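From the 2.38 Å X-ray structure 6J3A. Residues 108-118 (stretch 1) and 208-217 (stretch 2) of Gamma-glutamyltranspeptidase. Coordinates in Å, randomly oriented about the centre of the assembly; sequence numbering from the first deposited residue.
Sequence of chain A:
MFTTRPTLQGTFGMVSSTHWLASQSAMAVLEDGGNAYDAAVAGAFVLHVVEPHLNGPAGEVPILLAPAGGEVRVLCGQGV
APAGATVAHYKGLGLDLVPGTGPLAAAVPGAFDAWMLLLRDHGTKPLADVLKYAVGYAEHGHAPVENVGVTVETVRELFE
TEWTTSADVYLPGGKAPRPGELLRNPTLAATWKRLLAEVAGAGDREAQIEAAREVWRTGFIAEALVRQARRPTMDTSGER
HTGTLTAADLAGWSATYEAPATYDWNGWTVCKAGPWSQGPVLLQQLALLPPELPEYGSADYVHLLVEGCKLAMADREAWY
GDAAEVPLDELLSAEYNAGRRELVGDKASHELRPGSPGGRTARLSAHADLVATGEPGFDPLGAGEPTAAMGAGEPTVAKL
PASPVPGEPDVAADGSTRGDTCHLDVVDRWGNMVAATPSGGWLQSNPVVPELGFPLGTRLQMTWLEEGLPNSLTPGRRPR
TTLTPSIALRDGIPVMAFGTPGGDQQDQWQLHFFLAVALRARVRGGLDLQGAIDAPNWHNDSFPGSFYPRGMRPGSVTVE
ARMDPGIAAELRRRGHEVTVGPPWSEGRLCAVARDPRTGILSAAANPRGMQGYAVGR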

ATOM      1  N   VAL A 108      33.571  -8.041 -10.191  1.00 28.14           N
ATOM      2  CA  VAL A 108      33.649  -8.778  -8.919  1.00 28.75           C
ATOM      3  C   VAL A 108      32.323  -8.524  -8.187  1.00 29.41           C
ATOM      4  O   VAL A 108      31.913  -7.379  -8.076  1.00 30.63           O
ATOM      5  N   PRO A 109      31.627  -9.579  -7.724  1.00 29.59           N
ATOM      6  CA  PRO A 109      30.361  -9.316  -7.016  1.00 29.95           C
ATOM      7  C   PRO A 109      30.545  -8.470  -5.761  1.00 29.99           C
ATOM      8  O   PRO A 109      31.362  -8.816  -4.909  1.00 32.68           O
ATOM      9  N   GLY A 110      29.809  -7.367  -5.669  1.00 29.08           N
ATOM     10  CA  GLY A 110      30.000  -6.386  -4.597  1.00 29.00           C
ATOM     11  C   GLY A 110      28.884  -6.236  -3.578  1.00 28.82           C
ATOM     12  O   GLY A 110      29.111  -5.757  -2.460  1.00 29.59           O
ATOM     13  N   ALA A 111      27.677  -6.643  -3.955  1.00 27.86           N
ATOM     14  CA  ALA A 111      26.506  -6.473  -3.108  1.00 26.76           C
ATOM     15  C   ALA A 111      26.597  -7.224  -1.784  1.00 26.14           C
ATOM     16  O   ALA A 111      26.294  -6.667  -0.738  1.00 25.83           O
ATOM     17  N   PHE A 112      27.007  -8.482  -1.827  1.00 26.46           N
ATOM     18  CA  PHE A 112      27.008  -9.282  -0.618  1.00 27.07           C
ATOM     19  C   PHE A 112      27.853  -8.664   0.488  1.00 27.58           C
ATOM     20  O   PHE A 112      27.372  -8.468   1.603  1.00 26.77           O
ATOM     21  N   ASP A 113      29.110  -8.368   0.174  1.00 29.19           N
ATOM     22  CA  ASP A 113      30.022  -7.800   1.174  1.00 30.71           C
ATOM     23  C   ASP A 113      29.506  -6.461   1.714  1.00 30.62           C
ATOM     24  O   ASP A 113      29.639  -6.178   2.905  1.00 33.15           O
ATOM     25  N   ALA A 114      28.914  -5.659   0.829  1.00 28.97           N
ATOM     26  CA  ALA A 114      28.303  -4.393   1.203  1.00 28.79           C
ATOM     27  C   ALA A 114      27.204  -4.548   2.247  1.00 28.88           C
ATOM     28  O   ALA A 114      27.202  -3.831   3.239  1.00 30.50           O
ATOM     29  N   TRP A 115      26.282  -5.480   2.032  1.00 28.97           N
ATOM     30  CA  TRP A 115      25.206  -5.733   3.001  1.00 28.65           C
ATOM     31  C   TRP A 115      25.747  -6.311   4.311  1.00 30.00           C
ATOM     32  O   TRP A 115      25.180  -6.070   5.383  1.00 30.79           O
ATOM     33  N   MET A 116      26.831  -7.076   4.218  1.00 30.98           N
ATOM     34  CA  MET A 116      27.477  -7.627   5.400  1.00 32.58           C
ATOM     35  C   MET A 116      28.121  -6.513   6.194  1.00 32.65           C
ATOM     36  O   MET A 116      28.053  -6.514   7.414  1.00 31.27           O
ATOM     37  N   LEU A 117      28.758  -5.574   5.498  1.00 33.92           N
ATOM     38  CA  LEU A 117      29.373  -4.425   6.163  1.00 35.49           C
ATOM     39  C   LEU A 117      28.324  -3.588   6.874  1.00 35.41           C
ATOM     40  O   LEU A 117      28.506  -3.207   8.032  1.00 36.20           O
ATOM     41  N   LEU A 118      27.234  -3.306   6.166  1.00 34.24           N
ATOM     42  CA  LEU A 118      26.123  -2.552   6.734  1.00 33.47           C
ATOM     43  C   LEU A 118      25.608  -3.205   8.012  1.00 31.80           C
ATOM     44  O   LEU A 118      25.529  -2.568   9.057  1.00 31.63           O
ATOM     45  N   GLN A 208      30.223 -13.413  13.251  1.00 41.04           N
ATOM     46  CA  GLN A 208      29.424 -14.261  12.361  1.00 41.62           C
ATOM     47  C   GLN A 208      29.309 -13.650  10.982  1.00 41.22           C
ATOM     48  O   GLN A 208      29.420 -14.350   9.972  1.00 41.12           O
ATOM     49  N   ILE A 209      29.067 -12.343  10.959  1.00 40.32           N
ATOM     50  CA  ILE A 209      28.989 -11.571   9.724  1.00 40.39           C
ATOM     51  C   ILE A 209      30.352 -11.537   9.031  1.00 40.58           C
ATOM     52  O   ILE A 209      30.440 -11.730   7.826  1.00 39.78           O
ATOM     53  N   GLU A 210      31.408 -11.305   9.802  1.00 43.11           N
ATOM     54  CA  GLU A 210      32.777 -11.290   9.275  1.00 43.79           C
ATOM     55  C   GLU A 210      33.193 -12.653   8.708  1.00 43.20           C
ATOM     56  O   GLU A 210      33.837 -12.719   7.655  1.00 43.53           O
ATOM     57  N   ALA A 211      32.824 -13.732   9.401  1.00 42.88           N
ATOM     58  CA  ALA A 211      33.031 -15.104   8.889  1.00 41.62           C
ATOM     59  C   ALA A 211      32.254 -15.359   7.601  1.00 40.87           C
ATOM     60  O   ALA A 211      32.766 -16.000   6.686  1.00 42.78           O
ATOM     61  N   ALA A 212      31.023 -14.854   7.541  1.00 39.94           N
ATOM     62  CA  ALA A 212      30.204 -14.909   6.324  1.00 38.76           C
ATOM     63  C   ALA A 212      30.819 -14.146   5.148  1.00 38.92           C
ATOM     64  O   ALA A 212      30.683 -14.560   3.994  1.00 38.41           O
ATOM     65  N   ARG A 213      31.477 -13.028   5.437  1.00 39.90           N
ATOM     66  CA  ARG A 213      32.179 -12.275   4.402  1.00 40.85           C
ATOM     67  C   ARG A 213      33.264 -13.137   3.760  1.00 40.66           C
ATOM     68  O   ARG A 213      33.444 -13.106   2.550  1.00 37.36           O
ATOM     69  N   GLU A 214      33.958 -13.913   4.589  1.00 42.04           N
ATOM     70  CA  GLU A 214      35.013 -14.811   4.134  1.00 44.22           C
ATOM     71  C   GLU A 214      34.513 -16.058   3.413  1.00 43.66           C
ATOM     72  O   GLU A 214      35.209 -16.583   2.540  1.00 45.19           O
ATOM     73  N   VAL A 215      33.328 -16.535   3.777  1.00 42.79           N
ATOM     74  CA  VAL A 215      32.682 -17.628   3.047  1.00 42.47           C
ATOM     75  C   VAL A 215      32.337 -17.204   1.614  1.00 40.38           C
ATOM     76  O   VAL A 215      32.551 -17.968   0.671  1.00 40.99           O
ATOM     77  N   TRP A 216      31.812 -15.995   1.457  1.00 37.58           N
ATOM     78  CA  TRP A 216      31.576 -15.434   0.129  1.00 36.37           C
ATOM     79  C   TRP A 216      32.886 -15.237  -0.637  1.00 38.34           C
ATOM     80  O   TRP A 216      32.955 -15.482  -1.842  1.00 37.98           O
ATOM     81  N   ARG A 217      33.909 -14.798   0.084  1.00 40.89           N
ATOM     82  CA  ARG A 217      35.167 -14.328  -0.498  1.00 43.68           C
ATOM     83  C   ARG A 217      36.190 -15.397  -0.842  1.00 42.77           C
ATOM     84  O   ARG A 217      36.853 -15.316  -1.879  1.00 41.16           O
TER

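Helices 111-118 and 208-217 run antiparallel, their directions 173° apart and their axes approaching to 9.6 Å, so Phe112 falls beside Trp216 and Met116 beside Ile209.

The aromatic contact rests on two inward-pointing residues, both with chi1 t. The Phe112 ring and the Trp216 six-membered ring are nearly parallel (9°), but their centroids lie 4.7 Å apart and the rings barely overlap. The slide brings Phe112 CB over the indole face, 3.6 Å from the six-membered ring centroid and 11° off its normal, a CH-pi contact. Pro109 CB meets the indole edge at Trp216 CZ2 (3.8 Å).

Further along, Met116 (chi1 m, chi2 m) starts toward the partner helix. Its CB lies 3.8 Å from Ile209 CG2 and 3.6 Å from Arg213 CG, while its end leads away.

The charged contact is a bidentate salt bridge. Asp113 (t) and Arg213 (m) leave their helices sideways, yet their ends converge: Arg213 NE donates to Asp113 OD1 (2.7 Å, 163°) and Arg213 NH2 to Asp113 OD2 (2.7 Å, 156°). Arg213 NH1 also forms a salt bridge with Glu210 OE2 (3.0 Å), and Leu117 CD2 covers one guanidinium face.

Two waters link the stretches. Water 1 accepts from Trp216 NE1 (2.7 Å) and donates to Pro109 O (2.8 Å); water 2 donates to Asp113 OD1 (2.9 Å) and Arg213 O (3.1 Å).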

ATOM      1  CB  VAL A 108      34.828  -8.308  -8.023  1.00 28.56           C
ATOM      2  CG1 VAL A 108      34.792  -8.990  -6.657  1.00 28.34           C
ATOM      3  CG2 VAL A 108      36.173  -8.575  -8.680  1.00 28.50           C
ATOM      4  CB  PRO A 109      29.856 -10.710  -6.664  1.00 29.97           C
ATOM      5  CG  PRO A 109      30.433 -11.586  -7.724  1.00 30.34           C
ATOM      6  CD  PRO A 109      31.769 -10.999  -8.082  1.00 29.72           C
ATOM      7  CB  ALA A 111      25.258  -6.897  -3.862  1.00 26.55           C
ATOM      8  CB  PHE A 112      27.481 -10.704  -0.859  1.00 26.64           C
ATOM      9  CG  PHE A 112      27.413 -11.551   0.377  1.00 25.65           C
ATOM     10  CD1 PHE A 112      26.222 -12.129   0.768  1.00 25.57           C
ATOM     11  CD2 PHE A 112      28.532 -11.721   1.182  1.00 25.68           C
ATOM     12  CE1 PHE A 112      26.151 -12.888   1.928  1.00 25.22           C
ATOM     13  CE2 PHE A 112      28.472 -12.481   2.339  1.00 25.30           C
ATOM     14  CZ  PHE A 112      27.276 -13.061   2.715  1.00 25.11           C
ATOM     15  CB  ASP A 113      31.434  -7.626   0.619  1.00 31.46           C
ATOM     16  CG  ASP A 113      32.468  -7.456   1.722  1.00 32.35           C
ATOM     17  OD1 ASP A 113      32.724  -8.441   2.460  1.00 33.04           O
ATOM     18  OD2 ASP A 113      33.014  -6.335   1.873  1.00 31.97           O
ATOM     19  CB  ALA A 114      27.760  -3.685  -0.027  1.00 29.27           C
ATOM     20  CB  TRP A 115      24.146  -6.679   2.416  1.00 27.44           C
ATOM     21  CG  TRP A 115      23.353  -6.095   1.280  1.00 26.29           C
ATOM     22  CD1 TRP A 115      23.260  -6.579   0.002  1.00 26.27           C
ATOM     23  CD2 TRP A 115      22.538  -4.919   1.320  1.00 25.28           C
ATOM     24  NE1 TRP A 115      22.435  -5.776  -0.756  1.00 25.47           N
ATOM     25  CE2 TRP A 115      21.983  -4.749   0.030  1.00 25.17           C
ATOM     26  CE3 TRP A 115      22.219  -3.994   2.322  1.00 24.95           C
ATOM     27  CZ2 TRP A 115      21.130  -3.698  -0.282  1.00 24.99           C
ATOM     28  CZ3 TRP A 115      21.365  -2.946   2.009  1.00 25.48           C
ATOM     29  CH2 TRP A 115      20.833  -2.805   0.715  1.00 25.11           C
ATOM     30  CB  MET A 116      28.541  -8.669   5.029  1.00 33.69           C
ATOM     31  CG  MET A 116      28.018 -10.018   4.566  1.00 34.11           C
ATOM     32  SD  MET A 116      26.678 -10.712   5.549  1.00 33.94           S
ATOM     33  CE  MET A 116      25.276 -10.147   4.588  1.00 33.77           C
ATOM     34  CB  LEU A 117      30.143  -3.528   5.182  1.00 36.31           C
ATOM     35  CG  LEU A 117      31.676  -3.580   5.192  1.00 37.84           C
ATOM     36  CD1 LEU A 117      32.212  -2.448   4.336  1.00 38.04           C
ATOM     37  CD2 LEU A 117      32.303  -3.479   6.576  1.00 38.24           C
ATOM     38  CB  LEU A 118      24.994  -2.406   5.716  1.00 33.50           C
ATOM     39  CG  LEU A 118      23.938  -1.354   6.086  1.00 34.13           C
ATOM     40  CD1 LEU A 118      24.479   0.071   6.059  1.00 34.65           C
ATOM     41  CD2 LEU A 118      22.757  -1.460   5.144  1.00 34.60           C
ATOM     42  CB  GLN A 208      28.015 -14.461  12.918  1.00 42.40           C
ATOM     43  CG  GLN A 208      27.969 -15.224  14.231  1.00 43.38           C
ATOM     44  CD  GLN A 208      26.561 -15.554  14.688  1.00 42.62           C
ATOM     45  OE1 GLN A 208      25.669 -14.706  14.675  1.00 43.55           O
ATOM     46  NE2 GLN A 208      26.359 -16.792  15.105  1.00 41.81           N
ATOM     47  CB  ILE A 209      28.445 -10.148  10.001  1.00 40.05           C
ATOM     48  CG1 ILE A 209      26.965 -10.221  10.399  1.00 40.24           C
ATOM     49  CG2 ILE A 209      28.561  -9.250   8.782  1.00 39.55           C
ATOM     50  CD1 ILE A 209      26.500  -9.060  11.252  1.00 40.38           C
ATOM     51  CB  GLU A 210      33.758 -10.841  10.366  1.00 44.99           C
ATOM     52  CG  GLU A 210      35.116 -10.384   9.850  1.00 46.12           C
ATOM     53  CD  GLU A 210      35.047  -9.126   9.005  1.00 47.07           C
ATOM     54  OE1 GLU A 210      34.362  -8.160   9.408  1.00 44.43           O
ATOM     55  OE2 GLU A 210      35.686  -9.101   7.931  1.00 49.85           O
ATOM     56  CB  ALA A 211      32.647 -16.135   9.932  1.00 41.03           C
ATOM     57  CB  ALA A 212      28.812 -14.377   6.606  1.00 38.07           C
ATOM     58  CB  ARG A 213      32.801 -11.006   4.970  1.00 41.96           C
ATOM     59  CG  ARG A 213      31.804 -10.009   5.530  1.00 42.77           C
ATOM     60  CD  ARG A 213      32.537  -8.819   6.107  1.00 43.46           C
ATOM     61  NE  ARG A 213      33.111  -7.991   5.052  1.00 44.47           N
ATOM     62  CZ  ARG A 213      34.034  -7.051   5.232  1.00 46.41           C
ATOM     63  NH1 ARG A 213      34.534  -6.795   6.443  1.00 47.00           N
ATOM     64  NH2 ARG A 213      34.475  -6.359   4.187  1.00 47.18           N
ATOM     65  CB  GLU A 214      35.904 -15.211   5.309  1.00 45.92           C
ATOM     66  CG  GLU A 214      36.681 -14.041   5.900  1.00 49.09           C
ATOM     67  CD  GLU A 214      37.597 -13.341   4.897  1.00 49.99           C
ATOM     68  OE1 GLU A 214      37.770 -12.109   5.027  1.00 50.45           O
ATOM     69  OE2 GLU A 214      38.135 -14.012   3.979  1.00 49.14           O
ATOM     70  CB  VAL A 215      31.434 -18.135   3.791  1.00 43.32           C
ATOM     71  CG1 VAL A 215      30.630 -19.108   2.938  1.00 43.50           C
ATOM     72  CG2 VAL A 215      31.859 -18.819   5.083  1.00 44.70           C
ATOM     73  CB  TRP A 216      30.832 -14.094   0.208  1.00 33.67           C
ATOM     74  CG  TRP A 216      30.506 -13.567  -1.159  1.00 31.55           C
ATOM     75  CD1 TRP A 216      31.350 -12.901  -2.000  1.00 31.40           C
ATOM     76  CD2 TRP A 216      29.271 -13.714  -1.868  1.00 29.89           C
ATOM     77  NE1 TRP A 216      30.717 -12.613  -3.182  1.00 31.06           N
ATOM     78  CE2 TRP A 216      29.436 -13.095  -3.126  1.00 29.99           C
ATOM     79  CE3 TRP A 216      28.038 -14.290  -1.559  1.00 29.68           C
ATOM     80  CZ2 TRP A 216      28.412 -13.039  -4.079  1.00 29.54           C
ATOM     81  CZ3 TRP A 216      27.017 -14.238  -2.512  1.00 29.72           C
ATOM     82  CH2 TRP A 216      27.217 -13.613  -3.759  1.00 28.95           C
ATOM     83  CB  ARG A 217      35.837 -13.387   0.495  1.00 47.90           C
ATOM     84  CG  ARG A 217      36.485 -12.199  -0.151  1.00 51.13           C
ATOM     85  CD  ARG A 217      36.013 -10.936   0.511  1.00 53.95           C
ATOM     86  NE  ARG A 217      36.558 -10.812   1.860  1.00 56.23           N
ATOM     87  CZ  ARG A 217      37.297  -9.796   2.299  1.00 59.66           C
ATOM     88  NH1 ARG A 217      37.726  -9.806   3.553  1.00 62.19           N
ATOM     89  NH2 ARG A 217      37.608  -8.763   1.512  1.00 60.04           N
TER
HETATM   90  O   HOH W   1      32.520 -11.358  -4.827  1.00 30.47           O
HETATM   91  O   HOH W   2      32.493 -10.765   0.780  1.00 41.41           O